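Local coordinates for protein putative Transcriptional Regulator (Rhodococcus sp., PDB 2IA2) that probably acts as a transcriptional regulator of the IclR family, pairing a DNA-binding helix-turn-helix domain with a C-terminal domain likely to sense a small effector, at residues A[236-239]-A[240-243]. Sequence-based numbering, arbitrary orientation.
Sequences YSLE and DLHS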
ATOM      1  N   TYR A 236     -34.412 -16.423   2.405  1.00 34.01           N
ATOM      2  CA  TYR A 236     -34.788 -15.467   1.298  1.00 35.65           C
ATOM      3  C   TYR A 236     -35.284 -16.214   0.062  1.00 36.39           C
ATOM      4  O   TYR A 236     -34.679 -17.202  -0.337  1.00 37.88           O
ATOM      5  CB  TYR A 236     -33.556 -14.613   0.856  1.00 33.43           C
ATOM      6  CG  TYR A 236     -32.867 -13.865   1.971  1.00 33.12           C
ATOM      7  CD1 TYR A 236     -31.814 -14.449   2.682  1.00 28.90           C
ATOM      8  CD2 TYR A 236     -33.261 -12.563   2.329  1.00 35.54           C
ATOM      9  CE1 TYR A 236     -31.222 -13.800   3.743  1.00 28.17           C
ATOM     10  CE2 TYR A 236     -32.609 -11.876   3.388  1.00 32.67           C
ATOM     11  CZ  TYR A 236     -31.623 -12.518   4.100  1.00 30.81           C
ATOM     12  OH  TYR A 236     -31.000 -11.852   5.160  1.00 33.85           O
ATOM     13  N   SER A 237     -36.317 -15.723  -0.603  1.00 38.72           N
ATOM     14  CA  SER A 237     -36.597 -16.184  -1.988  1.00 38.86           C
ATOM     15  C   SER A 237     -35.485 -15.685  -2.915  1.00 38.44           C
ATOM     16  O   SER A 237     -34.772 -14.717  -2.559  1.00 36.39           O
ATOM     17  CB  SER A 237     -37.921 -15.618  -2.480  1.00 40.34           C
ATOM     18  OG  SER A 237     -37.794 -14.216  -2.619  1.00 40.33           O
ATOM     19  N   LEU A 238     -35.307 -16.340  -4.066  1.00 38.63           N
ATOM     20  CA  LEU A 238     -34.350 -15.846  -5.059  1.00 39.53           C
ATOM     21  C   LEU A 238     -34.540 -14.331  -5.409  1.00 40.15           C
ATOM     22  O   LEU A 238     -33.566 -13.571  -5.561  1.00 38.96           O
ATOM     23  CB  LEU A 238     -34.405 -16.683  -6.328  1.00 39.79           C
ATOM     24  CG  LEU A 238     -33.818 -18.084  -6.236  1.00 41.41           C
ATOM     25  CD1 LEU A 238     -34.062 -18.834  -7.543  1.00 43.43           C
ATOM     26  CD2 LEU A 238     -32.347 -18.040  -5.911  1.00 37.97           C
ATOM     27  N   GLU A 239     -35.789 -13.905  -5.513  1.00 42.00           N
ATOM     28  CA  GLU A 239     -36.114 -12.509  -5.774  1.00 43.56           C
ATOM     29  C   GLU A 239     -35.683 -11.599  -4.639  1.00 41.44           C
ATOM     30  O   GLU A 239     -35.106 -10.560  -4.899  1.00 41.56           O
ATOM     31  CB  GLU A 239     -37.613 -12.372  -6.121  1.00 45.24           C
ATOM     32  CG  GLU A 239     -38.244 -10.962  -5.969  1.00 48.81           C
ATOM     33  CD  GLU A 239     -39.788 -11.008  -5.740  1.00 52.39           C
ATOM     34  OE1 GLU A 239     -40.499 -11.845  -6.401  1.00 53.54           O
ATOM     35  OE2 GLU A 239     -40.274 -10.184  -4.892  1.00 58.71           O
ATOM     36  N   ASP A 240     -35.910 -11.980  -3.382  1.00 41.53           N
ATOM     37  CA  ASP A 240     -35.428 -11.162  -2.219  1.00 40.49           C
ATOM     38  C   ASP A 240     -33.915 -10.949  -2.211  1.00 37.28           C
ATOM     39  O   ASP A 240     -33.440  -9.934  -1.753  1.00 37.36           O
ATOM     40  CB  ASP A 240     -35.804 -11.792  -0.866  1.00 41.54           C
ATOM     41  CG  ASP A 240     -37.303 -12.074  -0.719  1.00 48.22           C
ATOM     42  OD1 ASP A 240     -38.106 -11.388  -1.393  1.00 51.92           O
ATOM     43  OD2 ASP A 240     -37.666 -13.004   0.089  1.00 52.12           O
ATOM     44  N   LEU A 241     -33.139 -11.914  -2.695  1.00 36.06           N
ATOM     45  CA  LEU A 241     -31.657 -11.759  -2.718  1.00 33.52           C
ATOM     46  C   LEU A 241     -31.270 -10.539  -3.563  1.00 33.72           C
ATOM     47  O   LEU A 241     -30.401  -9.730  -3.164  1.00 32.74           O
ATOM     48  CB  LEU A 241     -31.028 -12.997  -3.311  1.00 33.11           C
ATOM     49  CG  LEU A 241     -31.327 -14.394  -2.730  1.00 34.88           C
ATOM     50  CD1 LEU A 241     -30.634 -15.392  -3.599  1.00 35.78           C
ATOM     51  CD2 LEU A 241     -30.764 -14.535  -1.380  1.00 34.74           C
ATOM     52  N   HIS A 242     -31.936 -10.383  -4.720  1.00 34.56           N
ATOM     53  CA  HIS A 242     -31.682  -9.258  -5.625  1.00 34.95           C
ATOM     54  C   HIS A 242     -32.117  -7.953  -5.038  1.00 35.96           C
ATOM     55  O   HIS A 242     -31.527  -6.938  -5.330  1.00 36.65           O
ATOM     56  CB  HIS A 242     -32.333  -9.441  -7.004  1.00 35.01           C
ATOM     57  CG  HIS A 242     -31.740 -10.558  -7.793  1.00 35.16           C
ATOM     58  ND1 HIS A 242     -30.628 -10.391  -8.591  1.00 34.72           N
ATOM     59  CD2 HIS A 242     -32.063 -11.871  -7.860  1.00 35.94           C
ATOM     60  CE1 HIS A 242     -30.296 -11.556  -9.125  1.00 37.57           C
ATOM     61  NE2 HIS A 242     -31.155 -12.470  -8.705  1.00 39.02           N
ATOM     62  N   SER A 243     -33.149  -7.930  -4.211  1.00 38.56           N
ATOM     63  CA  SER A 243     -33.595  -6.614  -3.708  1.00 40.59           C
ATOM     64  C   SER A 243     -32.901  -6.227  -2.439  1.00 40.03           C
ATOM     65  O   SER A 243     -32.680  -5.046  -2.189  1.00 40.40           O
ATOM     66  CB  SER A 243     -35.112  -6.573  -3.504  1.00 42.47           C
ATOM     67  OG  SER A 243     -35.533  -7.786  -2.922  1.00 46.12           O
TER
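S237 and D240 exchange hydrogen bonds at the start of helix 238-244. S237 OG accepts the N-H of D240 N at 3.0 Å, and the bond is nearly straight (164°). To reach it, OG sits between its own backbone N and carbonyl carbon. The return bond runs from S237 N to D240 OD2, 3.1 Å long. This donor meets OD2 from above the carboxylate plane, not within it. D240 CG lies beside its own backbone N (chi1 -55°), which swings the carboxylate back over the serine. With an alanine in place of D240, S237 N would probably lose its carboxylate partner, leaving just the backbone half of the reciprocal pair. Y236 turns a ring edge to D240 CB, with ring and carboxylate planes 75° apart. Y236 OH is hydrogen-bonded to E109 OE2. L241, the buried residue of this turn, packs CD2 on Y236 CB at 3.6 Å, and its other branch, CD1, meets L238 CD2 at 3.9 Å. L238 touches R210 and L241 touches M212, so these two side chains face strand 209-217. L241 N closes the first turn on S237 O at 3.2 Å. The reciprocal serine-aspartate pair is a capping box, with S237 as N-cap, in the IclR C-terminal domain.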